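Local coordinates for fumarase E (Shigella flexneri 2a str. 2457T, PDB 3C8G), which is a homodimer of the MtlR/FumE family that probably catalyses, in vitro, the one-way hydration of fumarate to malate, at residues Leu34-Phe45 with Leu67-Ile77. Numbering follows the deposited sequence.
Sequences LQGIRQFLPSLF and LDDIDVALRLI
Asp68 OD1 lies 3.2 Å from Arg38 NE in a salt bridge. The guanidinium and carboxylate are stacked, their planes 16° apart. The oxygen sits over one face of the guanidinium, so the attraction is between charges and no N-H points at it. A bend at chi3 (104°) turns the arginine end across the aspartate. The second carboxylate oxygen, Asp68 OD2, accepts a hydrogen bond from the backbone N of Ser64. That bond ties the acid to the loop before it. Next to this pair, Asp69 caps helix 70-79: its OD2 accepts from Val72 N at 3.3 Å and, weakly, from Asp71 N.

Beyond this charge pair the contact is apolar. Leu34 CG packs on Ile70 CB at 4.1 Å. Ile37 is a knob in a hole formed by Ile70, Ala73, Leu74 and Ile77. Its CG2, anti to the backbone N, meets Ala73 CB at 3.6 Å, while Ile37 CD1 reaches Leu74 CD2 at 3.8 Å. Ile77 CD1 lies 3.7 Å from ring atom Phe40 CD1. Leu41 CD1 meets Ile77 CG1 at 3.8 Å. Phe45 CZ reaches Leu76 CD1, and both residues also pack on another chain. Helix 85-103 adjoins Ile70 and Leu74.

The two helix segments run 43° apart, with axes 10.1 Å from each other. The pairing of 34-45 with 67-77 rests on largely buried apolar packing, aliphatic with two phenylalanine rings, and one undirected charge pair.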
loop_
_atom_site.group_PDB
_atom_site.type_symbol
_atom_site.label_atom_id
_atom_site.label_comp_id
_atom_site.label_asym_id
_atom_site.label_seq_id
_atom_site.Cartn_x
_atom_site.Cartn_y
_atom_site.Cartn_z
ATOM N N LEU B 34 -12.696 -7.058 7.076
ATOM C CA LEU B 34 -11.428 -7.165 6.371
ATOM C C LEU B 34 -11.697 -7.861 5.043
ATOM O O LEU B 34 -11.276 -7.372 3.988
ATOM C CB LEU B 34 -10.418 -7.986 7.190
ATOM C CG LEU B 34 -8.895 -7.760 7.195
ATOM C CD1 LEU B 34 -8.184 -9.057 7.566
ATOM C CD2 LEU B 34 -8.372 -7.240 5.878
ATOM N N GLN B 35 -12.420 -8.986 5.087
ATOM C CA GLN B 35 -12.724 -9.688 3.844
ATOM C C GLN B 35 -13.633 -8.904 2.900
ATOM O O GLN B 35 -13.410 -8.924 1.688
ATOM C CB GLN B 35 -13.181 -11.144 4.064
ATOM C CG GLN B 35 -12.095 -12.236 3.582
ATOM C CD GLN B 35 -10.656 -12.009 4.149
ATOM O OE1 GLN B 35 -9.735 -11.637 3.409
ATOM N NE2 GLN B 35 -10.485 -12.213 5.466
ATOM N N GLY B 36 -14.615 -8.187 3.457
ATOM C CA GLY B 36 -15.401 -7.241 2.676
ATOM C C GLY B 36 -14.525 -6.229 1.949
ATOM O O GLY B 36 -14.699 -5.983 0.754
ATOM N N ILE B 37 -13.576 -5.651 2.681
ATOM C CA ILE B 37 -12.640 -4.672 2.145
ATOM C C ILE B 37 -11.759 -5.333 1.069
ATOM O O ILE B 37 -11.531 -4.762 -0.007
ATOM C CB ILE B 37 -11.776 -4.062 3.294
ATOM C CG1 ILE B 37 -12.603 -3.082 4.146
ATOM C CG2 ILE B 37 -10.529 -3.389 2.763
ATOM C CD1 ILE B 37 -12.929 -1.728 3.446
ATOM N N ARG B 38 -11.297 -6.551 1.359
ATOM C CA ARG B 38 -10.363 -7.259 0.490
ATOM C C ARG B 38 -10.973 -7.702 -0.839
ATOM O O ARG B 38 -10.259 -7.793 -1.817
ATOM C CB ARG B 38 -9.724 -8.454 1.216
ATOM C CG ARG B 38 -8.450 -8.119 2.021
ATOM C CD ARG B 38 -7.922 -9.357 2.798
ATOM N NE ARG B 38 -6.735 -10.016 2.234
ATOM C CZ ARG B 38 -5.755 -9.416 1.544
ATOM N NH1 ARG B 38 -4.718 -10.124 1.109
ATOM N NH2 ARG B 38 -5.789 -8.112 1.298
ATOM N N GLN B 39 -12.278 -7.989 -0.871
ATOM C CA GLN B 39 -12.964 -8.312 -2.130
ATOM C C GLN B 39 -13.071 -7.045 -2.987
ATOM O O GLN B 39 -13.025 -7.127 -4.211
ATOM C CB GLN B 39 -14.358 -8.963 -1.922
ATOM C CG GLN B 39 -14.599 -9.557 -0.521
ATOM C CD GLN B 39 -15.264 -10.954 -0.490
ATOM O OE1 GLN B 39 -16.477 -11.095 -0.697
ATOM N NE2 GLN B 39 -14.466 -11.979 -0.176
ATOM N N PHE B 40 -13.181 -5.888 -2.340
ATOM C CA PHE B 40 -13.288 -4.601 -3.017
ATOM C C PHE B 40 -11.991 -4.174 -3.684
ATOM O O PHE B 40 -12.013 -3.639 -4.772
ATOM C CB PHE B 40 -13.728 -3.525 -2.021
ATOM C CG PHE B 40 -13.901 -2.150 -2.627
ATOM C CD1 PHE B 40 -12.852 -1.234 -2.619
ATOM C CD2 PHE B 40 -15.125 -1.762 -3.174
ATOM C CE1 PHE B 40 -13.018 0.037 -3.173
ATOM C CE2 PHE B 40 -15.305 -0.496 -3.737
ATOM C CZ PHE B 40 -14.263 0.403 -3.734
ATOM N N LEU B 41 -10.869 -4.411 -3.024
ATOM C CA LEU B 41 -9.558 -3.947 -3.503
ATOM C C LEU B 41 -9.241 -4.095 -5.018
ATOM O O LEU B 41 -8.705 -3.163 -5.613
ATOM C CB LEU B 41 -8.439 -4.546 -2.631
ATOM C CG LEU B 41 -7.733 -3.839 -1.446
ATOM C CD1 LEU B 41 -8.395 -2.575 -0.861
ATOM C CD2 LEU B 41 -7.440 -4.867 -0.343
ATOM N N PRO B 42 -9.560 -5.259 -5.643
ATOM C CA PRO B 42 -9.401 -5.394 -7.111
ATOM C C PRO B 42 -9.991 -4.247 -7.919
ATOM O O PRO B 42 -9.443 -3.888 -8.964
ATOM C CB PRO B 42 -10.162 -6.680 -7.436
ATOM C CG PRO B 42 -10.091 -7.482 -6.165
ATOM C CD PRO B 42 -10.035 -6.515 -5.025
ATOM N N SER B 43 -11.102 -3.700 -7.424
ATOM C CA SER B 43 -11.810 -2.558 -8.025
ATOM C C SER B 43 -10.914 -1.377 -8.278
ATOM O O SER B 43 -11.213 -0.555 -9.141
ATOM C CB SER B 43 -12.897 -2.059 -7.088
ATOM O OG SER B 43 -14.125 -2.582 -7.475
ATOM N N LEU B 44 -9.849 -1.265 -7.492
ATOM C CA LEU B 44 -8.989 -0.104 -7.570
ATOM C C LEU B 44 -7.976 -0.267 -8.667
ATOM O O LEU B 44 -7.253 0.661 -8.993
ATOM C CB LEU B 44 -8.227 0.063 -6.268
ATOM C CG LEU B 44 -9.068 0.160 -5.024
ATOM C CD1 LEU B 44 -8.180 -0.236 -3.851
ATOM C CD2 LEU B 44 -9.622 1.575 -4.898
ATOM N N PHE B 45 -7.902 -1.469 -9.211
ATOM C CA PHE B 45 -6.802 -1.824 -10.069
ATOM C C PHE B 45 -7.267 -2.262 -11.455
ATOM O O PHE B 45 -8.390 -2.739 -11.639
ATOM C CB PHE B 45 -5.979 -2.916 -9.393
ATOM C CG PHE B 45 -5.419 -2.523 -8.043
ATOM C CD1 PHE B 45 -4.699 -1.332 -7.877
ATOM C CD2 PHE B 45 -5.562 -3.365 -6.942
ATOM C CE1 PHE B 45 -4.153 -0.982 -6.627
ATOM C CE2 PHE B 45 -5.007 -3.017 -5.701
ATOM C CZ PHE B 45 -4.302 -1.823 -5.557
ATOM N N LEU B 67 -1.214 -5.359 1.983
ATOM C CA LEU B 67 -2.588 -4.883 2.099
ATOM C C LEU B 67 -3.534 -5.897 2.796
ATOM O O LEU B 67 -4.751 -5.750 2.738
ATOM C CB LEU B 67 -3.108 -4.499 0.717
ATOM C CG LEU B 67 -2.574 -3.212 0.092
ATOM C CD1 LEU B 67 -2.618 -3.341 -1.415
ATOM C CD2 LEU B 67 -3.371 -1.995 0.551
ATOM N N ASP B 68 -2.968 -6.918 3.446
ATOM C CA ASP B 68 -3.744 -7.846 4.284
ATOM C C ASP B 68 -3.764 -7.262 5.715
ATOM O O ASP B 68 -3.357 -7.908 6.689
ATOM C CB ASP B 68 -3.120 -9.261 4.248
ATOM C CG ASP B 68 -4.128 -10.385 4.573
ATOM O OD1 ASP B 68 -5.275 -10.109 5.027
ATOM O OD2 ASP B 68 -3.750 -11.568 4.369
ATOM N N ASP B 69 -4.210 -6.014 5.810
ATOM C CA ASP B 69 -4.292 -5.283 7.066
ATOM C C ASP B 69 -5.398 -4.241 6.886
ATOM O O ASP B 69 -5.258 -3.322 6.080
ATOM C CB ASP B 69 -2.946 -4.621 7.346
ATOM C CG ASP B 69 -2.938 -3.763 8.610
ATOM O OD1 ASP B 69 -2.283 -4.172 9.592
ATOM O OD2 ASP B 69 -3.537 -2.663 8.629
ATOM N N ILE B 70 -6.499 -4.380 7.621
ATOM C CA ILE B 70 -7.645 -3.493 7.408
ATOM C C ILE B 70 -7.300 -2.006 7.409
ATOM O O ILE B 70 -7.865 -1.245 6.657
ATOM C CB ILE B 70 -8.855 -3.817 8.347
ATOM C CG1 ILE B 70 -10.158 -3.356 7.697
ATOM C CG2 ILE B 70 -8.671 -3.235 9.745
ATOM C CD1 ILE B 70 -11.404 -4.079 8.237
ATOM N N ASP B 71 -6.348 -1.593 8.227
ATOM C CA ASP B 71 -6.025 -0.169 8.320
ATOM C C ASP B 71 -5.422 0.341 7.002
ATOM O O ASP B 71 -5.977 1.278 6.395
ATOM C CB ASP B 71 -5.114 0.129 9.520
ATOM C CG ASP B 71 -5.649 -0.444 10.845
ATOM O OD1 ASP B 71 -6.889 -0.511 11.053
ATOM O OD2 ASP B 71 -4.803 -0.821 11.699
ATOM N N VAL B 72 -4.324 -0.282 6.542
ATOM C CA VAL B 72 -3.632 0.178 5.329
ATOM C C VAL B 72 -4.541 0.024 4.115
ATOM O O VAL B 72 -4.613 0.925 3.263
ATOM C CB VAL B 72 -2.198 -0.430 5.097
ATOM C CG1 VAL B 72 -1.555 -0.894 6.404
ATOM C CG2 VAL B 72 -2.216 -1.544 4.085
ATOM N N ALA B 73 -5.276 -1.083 4.059
ATOM C CA ALA B 73 -6.342 -1.238 3.055
ATOM C C ALA B 73 -7.378 -0.083 3.033
ATOM O O ALA B 73 -7.758 0.395 1.957
ATOM C CB ALA B 73 -7.034 -2.548 3.241
ATOM N N LEU B 74 -7.846 0.341 4.209
ATOM C CA LEU B 74 -8.839 1.414 4.299
ATOM C C LEU B 74 -8.210 2.702 3.825
ATOM O O LEU B 74 -8.726 3.376 2.930
ATOM C CB LEU B 74 -9.326 1.619 5.728
ATOM C CG LEU B 74 -10.533 0.847 6.203
ATOM C CD1 LEU B 74 -10.669 1.065 7.711
ATOM C CD2 LEU B 74 -11.782 1.287 5.442
ATOM N N ARG B 75 -7.083 3.027 4.428
ATOM C CA ARG B 75 -6.348 4.198 4.020
ATOM C C ARG B 75 -6.114 4.226 2.503
ATOM O O ARG B 75 -6.288 5.280 1.887
ATOM C CB ARG B 75 -5.067 4.317 4.825
ATOM C CG ARG B 75 -5.386 4.766 6.229
ATOM C CD ARG B 75 -4.164 4.950 7.057
ATOM N NE ARG B 75 -3.957 3.825 7.961
ATOM C CZ ARG B 75 -3.452 3.946 9.186
ATOM N NH1 ARG B 75 -3.135 5.145 9.660
ATOM N NH2 ARG B 75 -3.272 2.879 9.937
ATOM N N LEU B 76 -5.801 3.075 1.894
ATOM C CA LEU B 76 -5.581 3.035 0.436
ATOM C C LEU B 76 -6.845 3.470 -0.313
ATOM O O LEU B 76 -6.792 4.352 -1.163
ATOM C CB LEU B 76 -5.109 1.651 -0.043
ATOM C CG LEU B 76 -4.004 1.527 -1.101
ATOM C CD1 LEU B 76 -4.318 0.430 -2.090
ATOM C CD2 LEU B 76 -3.748 2.785 -1.855
ATOM N N ILE B 77 -7.978 2.865 0.026
ATOM C CA ILE B 77 -9.236 3.169 -0.630
ATOM C C ILE B 77 -9.606 4.640 -0.448
ATOM O O ILE B 77 -10.063 5.298 -1.407
ATOM C CB ILE B 77 -10.382 2.303 -0.103
ATOM C CG1 ILE B 77 -10.012 0.805 -0.153
ATOM C CG2 ILE B 77 -11.702 2.644 -0.844
ATOM C CD1 ILE B 77 -11.067 -0.111 0.446
#